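Local coordinates for FrnE protein (Deinococcus radiodurans, PDB 5CO3) that is a DsbA-like disulfide oxidoreductase of the cytoplasm that probably forms, breaks or reshuffles disulfide bonds through a thioredoxin-type pair of cysteines, at residues W17-A21 against T109-H113; P23-I27 against E98-D102; A127-L132 against L152-L158. One frame throughout, in Å; residues are numbered along the deposited sequence.

Contact 1: W17-A21 against T109-H113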
loop_
_atom_site.group_PDB
_atom_site.type_symbol
_atom_site.label_atom_id
_atom_site.label_comp_id
_atom_site.label_asym_id
_atom_site.label_seq_id
_atom_site.Cartn_x
_atom_site.Cartn_y
_atom_site.Cartn_z
ATOM N N TRP A 17 4.450 -2.137 1.800
ATOM C CA TRP A 17 3.465 -2.674 2.738
ATOM C C TRP A 17 2.454 -1.591 3.079
ATOM O O TRP A 17 2.807 -0.438 3.322
ATOM C CB TRP A 17 4.147 -3.207 3.995
ATOM C CG TRP A 17 4.616 -4.632 3.849
ATOM C CD1 TRP A 17 3.941 -5.759 4.221
ATOM C CD2 TRP A 17 5.853 -5.075 3.281
ATOM N NE1 TRP A 17 4.683 -6.877 3.927
ATOM C CE2 TRP A 17 5.865 -6.485 3.351
ATOM C CE3 TRP A 17 6.955 -4.417 2.725
ATOM C CZ2 TRP A 17 6.932 -7.247 2.879
ATOM C CZ3 TRP A 17 8.020 -5.179 2.263
ATOM C CH2 TRP A 17 7.998 -6.578 2.343
ATOM N N SER A 18 1.180 -1.967 3.092
ATOM C CA SER A 18 0.131 -0.978 3.192
ATOM C C SER A 18 -1.137 -1.644 3.719
ATOM O O SER A 18 -1.333 -2.836 3.497
ATOM C CB SER A 18 -0.118 -0.350 1.828
ATOM O OG SER A 18 -1.160 0.589 1.887
ATOM N N ASP A 19 -1.961 -0.874 4.423
ATOM C CA ASP A 19 -3.308 -1.312 4.775
ATOM C C ASP A 19 -4.328 -0.380 4.151
ATOM O O ASP A 19 -4.145 0.836 4.099
ATOM C CB ASP A 19 -3.518 -1.361 6.296
ATOM C CG ASP A 19 -4.740 -2.203 6.699
ATOM O OD1 ASP A 19 -5.390 -2.814 5.816
ATOM O OD2 ASP A 19 -5.030 -2.269 7.904
ATOM N N ILE A 20 -5.407 -0.987 3.673
ATOM C CA ILE A 20 -6.518 -0.247 3.088
ATOM C C ILE A 20 -7.130 0.691 4.121
ATOM O O ILE A 20 -7.607 1.779 3.777
ATOM C CB ILE A 20 -7.585 -1.217 2.533
ATOM C CG1 ILE A 20 -7.013 -1.966 1.330
ATOM C CG2 ILE A 20 -8.862 -0.484 2.141
ATOM C CD1 ILE A 20 -7.231 -3.437 1.349
ATOM N N ALA A 21 -7.071 0.297 5.389
ATOM C CA ALA A 21 -7.656 1.125 6.451
ATOM C C ALA A 21 -6.778 2.295 6.898
ATOM O O ALA A 21 -7.176 3.052 7.777
ATOM C CB ALA A 21 -8.012 0.244 7.673
ATOM N N THR A 109 -9.962 -5.765 7.105
ATOM C CA THR A 109 -9.494 -5.648 5.709
ATOM C C THR A 109 -8.871 -6.917 5.109
ATOM O O THR A 109 -8.318 -6.873 4.008
ATOM C CB THR A 109 -8.458 -4.496 5.560
ATOM O OG1 THR A 109 -7.347 -4.710 6.442
ATOM C CG2 THR A 109 -9.117 -3.159 5.888
ATOM N N PHE A 110 -8.991 -8.050 5.809
ATOM C CA PHE A 110 -8.351 -9.298 5.376
ATOM C C PHE A 110 -8.801 -9.715 3.970
ATOM O O PHE A 110 -7.962 -10.004 3.097
ATOM C CB PHE A 110 -8.650 -10.417 6.389
ATOM C CG PHE A 110 -7.882 -11.700 6.156
ATOM C CD1 PHE A 110 -6.517 -11.687 5.916
ATOM C CD2 PHE A 110 -8.527 -12.933 6.246
ATOM C CE1 PHE A 110 -5.815 -12.873 5.722
ATOM C CE2 PHE A 110 -7.823 -14.121 6.061
ATOM C CZ PHE A 110 -6.469 -14.092 5.807
ATOM N N LEU A 111 -10.113 -9.711 3.746
ATOM C CA LEU A 111 -10.688 -10.124 2.469
ATOM C C LEU A 111 -10.312 -9.151 1.354
ATOM O O LEU A 111 -10.051 -9.568 0.226
ATOM C CB LEU A 111 -12.212 -10.242 2.568
ATOM C CG LEU A 111 -12.776 -11.479 3.260
ATOM C CD1 LEU A 111 -14.266 -11.303 3.541
ATOM C CD2 LEU A 111 -12.512 -12.722 2.407
ATOM N N ALA A 112 -10.294 -7.858 1.671
ATOM C CA ALA A 112 -9.865 -6.838 0.727
ATOM C C ALA A 112 -8.425 -7.085 0.301
ATOM O O ALA A 112 -8.104 -6.985 -0.879
ATOM C CB ALA A 112 -10.013 -5.470 1.350
ATOM N N HIS A 113 -7.557 -7.425 1.251
ATOM C CA HIS A 113 -6.170 -7.728 0.906
ATOM C C HIS A 113 -6.091 -8.960 0.016
ATOM O O HIS A 113 -5.251 -9.027 -0.883
ATOM C CB HIS A 113 -5.319 -7.914 2.165
ATOM C CG HIS A 113 -4.930 -6.617 2.810
ATOM N ND1 HIS A 113 -4.009 -5.755 2.248
ATOM C CD2 HIS A 113 -5.336 -6.036 3.963
ATOM C CE1 HIS A 113 -3.874 -4.697 3.027
ATOM N NE2 HIS A 113 -4.664 -4.846 4.077
#

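Contact 2: P23-I27 against E98-D102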
loop_
_atom_site.group_PDB
_atom_site.type_symbol
_atom_site.label_atom_id
_atom_site.label_comp_id
_atom_site.label_asym_id
_atom_site.label_seq_id
_atom_site.Cartn_x
_atom_site.Cartn_y
_atom_site.Cartn_z
ATOM N N PRO A 23 -5.196 5.902 6.311
ATOM C CA PRO A 23 -5.285 7.079 5.433
ATOM C C PRO A 23 -3.906 7.520 4.956
ATOM O O PRO A 23 -3.822 8.094 3.864
ATOM C CB PRO A 23 -5.934 8.143 6.323
ATOM C CG PRO A 23 -6.686 7.324 7.377
ATOM C CD PRO A 23 -5.783 6.153 7.643
ATOM N N TRP A 24 -2.855 7.229 5.720
ATOM C CA TRP A 24 -1.514 7.651 5.321
ATOM C C TRP A 24 -1.029 6.809 4.149
ATOM O O TRP A 24 -0.184 7.246 3.374
ATOM C CB TRP A 24 -0.538 7.586 6.493
ATOM C CG TRP A 24 -0.750 8.719 7.442
ATOM C CD1 TRP A 24 -1.308 8.654 8.685
ATOM C CD2 TRP A 24 -0.441 10.100 7.212
ATOM N NE1 TRP A 24 -1.361 9.905 9.245
ATOM C CE2 TRP A 24 -0.827 10.812 8.366
ATOM C CE3 TRP A 24 0.137 10.803 6.145
ATOM C CZ2 TRP A 24 -0.660 12.192 8.485
ATOM C CZ3 TRP A 24 0.304 12.176 6.266
ATOM C CH2 TRP A 24 -0.093 12.855 7.427
ATOM N N CYS A 25 -1.595 5.616 3.988
ATOM C CA CYS A 25 -1.194 4.780 2.863
ATOM C C CYS A 25 -1.676 5.341 1.530
ATOM O O CYS A 25 -0.992 5.208 0.518
ATOM C CB CYS A 25 -1.698 3.346 3.064
ATOM S SG CYS A 25 -0.751 2.450 4.298
ATOM N N TYR A 26 -2.862 5.943 1.511
ATOM C CA TYR A 26 -3.355 6.540 0.281
ATOM C C TYR A 26 -2.505 7.780 -0.034
ATOM O O TYR A 26 -2.049 7.961 -1.165
ATOM C CB TYR A 26 -4.832 6.899 0.413
ATOM C CG TYR A 26 -5.621 6.868 -0.867
ATOM C CD1 TYR A 26 -5.003 6.721 -2.116
ATOM C CD2 TYR A 26 -7.010 6.969 -0.828
ATOM C CE1 TYR A 26 -5.754 6.704 -3.287
ATOM C CE2 TYR A 26 -7.757 6.949 -1.982
ATOM C CZ TYR A 26 -7.142 6.818 -3.198
ATOM O OH TYR A 26 -7.906 6.802 -4.336
ATOM N N ILE A 27 -2.287 8.611 0.983
ATOM C CA ILE A 27 -1.389 9.763 0.861
ATOM C C ILE A 27 -0.009 9.332 0.353
ATOM O O ILE A 27 0.546 9.949 -0.567
ATOM C CB ILE A 27 -1.253 10.501 2.202
ATOM C CG1 ILE A 27 -2.545 11.275 2.479
ATOM C CG2 ILE A 27 -0.020 11.450 2.203
ATOM C CD1 ILE A 27 -2.780 11.640 3.956
ATOM N N GLU A 98 -10.094 13.371 -1.806
ATOM C CA GLU A 98 -11.171 13.967 -1.028
ATOM C C GLU A 98 -11.717 12.927 -0.065
ATOM O O GLU A 98 -12.553 12.100 -0.429
ATOM C CB GLU A 98 -12.270 14.501 -1.941
ATOM C CG GLU A 98 -13.331 15.313 -1.218
ATOM C CD GLU A 98 -14.068 16.238 -2.155
ATOM O OE1 GLU A 98 -15.027 15.780 -2.804
ATOM O OE2 GLU A 98 -13.678 17.418 -2.250
ATOM N N TYR A 99 -11.209 12.961 1.160
ATOM C CA TYR A 99 -11.621 12.000 2.189
ATOM C C TYR A 99 -12.987 12.328 2.782
ATOM O O TYR A 99 -13.395 13.498 2.865
ATOM C CB TYR A 99 -10.590 11.955 3.308
ATOM C CG TYR A 99 -9.281 11.245 2.985
ATOM C CD1 TYR A 99 -9.078 10.578 1.774
ATOM C CD2 TYR A 99 -8.245 11.249 3.913
ATOM C CE1 TYR A 99 -7.868 9.925 1.512
ATOM C CE2 TYR A 99 -7.055 10.599 3.673
ATOM C CZ TYR A 99 -6.866 9.939 2.465
ATOM O OH TYR A 99 -5.671 9.296 2.250
ATOM N N HIS A 100 -13.697 11.283 3.197
ATOM C CA HIS A 100 -14.932 11.459 3.954
ATOM C C HIS A 100 -14.932 10.514 5.150
ATOM O O HIS A 100 -15.531 9.431 5.127
ATOM C CB HIS A 100 -16.143 11.245 3.046
ATOM C CG HIS A 100 -16.230 12.244 1.931
ATOM N ND1 HIS A 100 -16.542 13.570 2.142
ATOM C CD2 HIS A 100 -16.026 12.115 0.598
ATOM C CE1 HIS A 100 -16.537 14.213 0.988
ATOM N NE2 HIS A 100 -16.224 13.354 0.035
ATOM N N PHE A 101 -14.231 10.927 6.196
ATOM C CA PHE A 101 -14.025 10.068 7.341
ATOM C C PHE A 101 -15.340 9.817 8.091
ATOM O O PHE A 101 -15.511 8.772 8.704
ATOM C CB PHE A 101 -12.995 10.669 8.280
ATOM C CG PHE A 101 -11.574 10.566 7.790
ATOM C CD1 PHE A 101 -11.137 9.451 7.084
ATOM C CD2 PHE A 101 -10.674 11.586 8.053
ATOM C CE1 PHE A 101 -9.822 9.351 6.652
ATOM C CE2 PHE A 101 -9.357 11.503 7.615
ATOM C CZ PHE A 101 -8.924 10.383 6.930
ATOM N N ASP A 102 -16.264 10.775 8.021
ATOM C CA ASP A 102 -17.577 10.638 8.666
ATOM C C ASP A 102 -18.375 9.467 8.086
ATOM O O ASP A 102 -19.335 9.004 8.709
ATOM C CB ASP A 102 -18.377 11.924 8.507
ATOM C CG ASP A 102 -18.445 12.371 7.058
ATOM O OD1 ASP A 102 -17.377 12.650 6.478
ATOM O OD2 ASP A 102 -19.548 12.426 6.487
#

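Contact 3: A127-L132 against L152-L158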
loop_
_atom_site.group_PDB
_atom_site.type_symbol
_atom_site.label_atom_id
_atom_site.label_comp_id
_atom_site.label_asym_id
_atom_site.label_seq_id
_atom_site.Cartn_x
_atom_site.Cartn_y
_atom_site.Cartn_z
ATOM N N ALA A 127 -4.183 -1.098 -9.487
ATOM C CA ALA A 127 -5.529 -0.565 -9.716
ATOM C C ALA A 127 -6.533 -1.059 -8.663
ATOM O O ALA A 127 -7.410 -0.314 -8.245
ATOM C CB ALA A 127 -6.007 -0.929 -11.108
ATOM N N MET A 128 -6.402 -2.318 -8.249
ATOM C CA MET A 128 -7.261 -2.855 -7.190
ATOM C C MET A 128 -6.989 -2.144 -5.871
ATOM O O MET A 128 -7.926 -1.778 -5.162
ATOM C CB MET A 128 -7.052 -4.359 -7.018
ATOM C CG MET A 128 -8.177 -5.051 -6.237
ATOM S SD MET A 128 -9.771 -5.020 -7.109
ATOM C CE MET A 128 -10.660 -3.750 -6.236
ATOM N N LYS A 129 -5.705 -1.949 -5.553
ATOM C CA LYS A 129 -5.323 -1.262 -4.318
ATOM C C LYS A 129 -5.916 0.142 -4.313
ATOM O O LYS A 129 -6.546 0.562 -3.344
ATOM C CB LYS A 129 -3.794 -1.205 -4.161
ATOM C CG LYS A 129 -3.325 -0.339 -2.995
ATOM C CD LYS A 129 -3.541 -1.024 -1.651
ATOM C CE LYS A 129 -3.003 -0.172 -0.514
ATOM N NZ LYS A 129 -3.161 -0.825 0.819
ATOM N N GLU A 130 -5.714 0.854 -5.415
ATOM C CA GLU A 130 -6.254 2.196 -5.601
ATOM C C GLU A 130 -7.774 2.249 -5.383
ATOM O O GLU A 130 -8.273 3.091 -4.631
ATOM C CB GLU A 130 -5.896 2.692 -7.007
ATOM C CG GLU A 130 -6.551 4.003 -7.412
ATOM C CD GLU A 130 -5.875 5.210 -6.783
ATOM O OE1 GLU A 130 -4.699 5.098 -6.375
ATOM O OE2 GLU A 130 -6.521 6.268 -6.695
ATOM N N ARG A 131 -8.494 1.332 -6.033
ATOM C CA ARG A 131 -9.951 1.271 -5.936
ATOM C C ARG A 131 -10.410 1.052 -4.509
ATOM O O ARG A 131 -11.347 1.702 -4.055
ATOM C CB ARG A 131 -10.501 0.153 -6.819
ATOM C CG ARG A 131 -12.035 0.173 -6.917
ATOM C CD ARG A 131 -12.490 1.453 -7.617
ATOM N NE ARG A 131 -13.926 1.732 -7.508
ATOM C CZ ARG A 131 -14.497 2.381 -6.494
ATOM N NH1 ARG A 131 -13.768 2.784 -5.450
ATOM N NH2 ARG A 131 -15.801 2.611 -6.511
ATOM N N LEU A 132 -9.743 0.135 -3.804
ATOM C CA LEU A 132 -10.080 -0.151 -2.413
ATOM C C LEU A 132 -9.799 1.043 -1.495
ATOM O O LEU A 132 -10.604 1.357 -0.625
ATOM C CB LEU A 132 -9.327 -1.396 -1.926
ATOM C CG LEU A 132 -9.958 -2.652 -2.511
ATOM C CD1 LEU A 132 -8.967 -3.803 -2.466
ATOM C CD2 LEU A 132 -11.256 -3.010 -1.747
ATOM N N LEU A 152 -16.360 -3.807 -6.620
ATOM C CA LEU A 152 -15.086 -3.100 -6.819
ATOM C C LEU A 152 -14.167 -3.834 -7.786
ATOM O O LEU A 152 -13.532 -3.206 -8.641
ATOM C CB LEU A 152 -14.385 -2.895 -5.477
ATOM C CG LEU A 152 -15.154 -2.024 -4.473
ATOM C CD1 LEU A 152 -14.411 -1.981 -3.170
ATOM C CD2 LEU A 152 -15.357 -0.609 -5.019
ATOM N N ALA A 153 -14.097 -5.158 -7.663
ATOM C CA ALA A 153 -13.357 -5.982 -8.612
ATOM C C ALA A 153 -13.850 -5.766 -10.049
ATOM O O ALA A 153 -13.053 -5.653 -10.977
ATOM C CB ALA A 153 -13.455 -7.459 -8.231
ATOM N N ALA A 154 -15.166 -5.694 -10.226
ATOM C CA ALA A 154 -15.744 -5.476 -11.543
ATOM C C ALA A 154 -15.345 -4.117 -12.099
ATOM O O ALA A 154 -14.999 -4.000 -13.284
ATOM C CB ALA A 154 -17.253 -5.602 -11.491
ATOM N N GLU A 155 -15.373 -3.099 -11.247
ATOM C CA GLU A 155 -15.071 -1.738 -11.684
ATOM C C GLU A 155 -13.627 -1.629 -12.128
ATOM O O GLU A 155 -13.302 -0.799 -12.960
ATOM C CB GLU A 155 -15.371 -0.732 -10.578
ATOM C CG GLU A 155 -16.854 -0.673 -10.202
ATOM C CD GLU A 155 -17.182 0.414 -9.193
ATOM O OE1 GLU A 155 -16.303 1.244 -8.888
ATOM O OE2 GLU A 155 -18.333 0.448 -8.717
ATOM N N VAL A 156 -12.770 -2.479 -11.573
ATOM C CA VAL A 156 -11.353 -2.497 -11.930
ATOM C C VAL A 156 -11.128 -3.248 -13.257
ATOM O O VAL A 156 -10.097 -3.087 -13.908
ATOM C CB VAL A 156 -10.534 -3.099 -10.757
ATOM C CG1 VAL A 156 -9.119 -3.485 -11.159
ATOM C CG2 VAL A 156 -10.520 -2.111 -9.576
ATOM N N GLY A 157 -12.123 -4.027 -13.681
ATOM C CA GLY A 157 -12.056 -4.741 -14.941
ATOM C C GLY A 157 -11.727 -6.214 -14.790
ATOM O O GLY A 157 -11.386 -6.896 -15.755
ATOM N N LEU A 158 -11.827 -6.711 -13.564
ATOM C CA LEU A 158 -11.587 -8.117 -13.291
ATOM C C LEU A 158 -12.821 -8.961 -13.602
ATOM O O LEU A 158 -13.923 -8.439 -13.775
ATOM C CB LEU A 158 -11.178 -8.312 -11.828
ATOM C CG LEU A 158 -9.957 -7.503 -11.382
ATOM C CD1 LEU A 158 -9.724 -7.645 -9.880
ATOM C CD2 LEU A 158 -8.707 -7.901 -12.167
#

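Contact 1: W17-A21 against T109-H113
H113 lays the NE2 edge of its imidazole against D19, just past the end of strand 12-18. Its NE2 donates to D19 OD1 at 2.8 Å with an N-H...O angle of 160°, and OD1 lies close to the ring plane. Seen from the aspartate the approach is different, because NE2 stands 42° above the carboxylate plane. The hydroxyl OG1 of T109 gives the same OD1 a second bond, also 2.8 Å, on the syn lone pair. A chi1 of -163° swings the D19 carboxylate away from its backbone N and in among these partners, while OD2 turns to L54 N; both oxygens are thus held and the group can hardly rotate. S18 O sits near the ring plane beside the neighbouring carbon, 3.2 Å from H113 CE1. I20 is modelled in two conformers; in one of them CD1 lies over an imidazole face, so that CH-pi contact is less certain. H113 ND1 hydrogen-bonds a glycerol, probably from the crystallisation liquor. The result is a buried His-carboxylate pair that fastens the start of helix 110-121, in the helical part of this DsbA-like fold, to the turn between the first thioredoxin strand and the CxxC.

Contact 2: P23-I27 against E98-D102
Y99 reaches from the loop before strand 106-107 toward the N-terminal part of helix 23-38, and each end of its side chain has a different neighbour. Its CB rests over one face of F101, two residues further along its own segment, displaced toward the rim of that ring. With CG placed anti to the carbonyl carbon (chi1 -74°), the phenol runs out between P23 and Y26. On one flank CE2 meets P23 CB at 3.8 Å; on the other, CE1 lies 3.9 Å from Y26 CD2, which comes in at the edge of the Y99 ring, near its plane. CZ then passes P23 O, and at the tip OH donates to that carbonyl at 2.7 Å. The bond falls in the carbonyl plane, on a lone pair, with a C=O...O angle of 133°. P23 is one of the two residues between the cysteines of the CxxC at the start of the helical region, a pattern that in thioredoxin relatives forms the active site, and probably does so here; a C22-C25 disulfide has been seen in this protein but is absent here. The backbone N atoms of Y26 and I27 also turn to P23 O, both weakly, and the phenol bond is the shortest of the three. Y99 OH is also pressed to within 3.1 Å of Y26 CB. I27 CG1 approaches Y99 OH from 3.7 Å. F101 works beside this pair: its CZ corner touches P23 CB at 3.8 Å, with that carbon at the ring edge, near its plane, so the proline ring has aromatic partners at both Y99 and F101. Helix 78-93 packs on these two side chains, A92 on Y99, and L85 and T89 on F101. Further out, Y26 carries its own hydroxyl to E130 on helix 125-137.

Contact 3: A127-L132 against L152-L158
The guanidinium of R131 has L152 CD2 seated over the centre of one face, 3.4 Å above its plane, and E155 OE1 at its edge. Two helices of the all-helical insertion of this DsbA-like fold meet here, 125-137 and 146-156, their local axes 9.6 Å apart and running at 129° to one another. NE and NH2 of R131 both grip the single oxygen OE1 of E155, each at 2.8 Å. This is a side-on salt bridge with OE1 almost exactly in the guanidinium plane, although the carboxylate itself is turned 36° away from it. NE arrives on the anti side and NH2 on the syn side, from the same face of the carboxylate. A bend at chi2 folds the arginine back across L152, and its NH1 has a second acidic partner in E139; together the two carboxylates probably offset the nearby charge of R134.

Beside the salt bridge the interface is apolar. V156 CG2 nestles between R131 CB, at 3.6 Å, and the methyl CE of M128, which hooks over toward L152 because its chain bends at both chi2 and chi3. L132 CD2 meets L152 CD1 at 3.6 Å, extending the seam. The second helix finishes in a Schellman motif: G157 takes a positive phi of 102°, and L158 N bonds back to A153 O. That turn brings L158 round to the methionine, where its CD1 lies 3.8 Å from M128 SD.

Contact 2 is nested within the chain loop that contact 1 closes, and contact 3 follows both. Their centres form a compact triangle: about 14 Å from contact 1 to contact 2, 13 Å from contact 1 to contact 3, and 17 Å between contacts 2 and 3. Strand 12-18 and helix 23-38 supply the thioredoxin side of contacts 1 and 2, whereas contact 3 lies wholly among the inserted helices. Helix 125-137 touches both of the others, through K129 to S18 of contact 1 and through E130 to the 23-27 segment of contact 2. The helical part is thereby joined to both the approach to the CxxC and the helix that carries it.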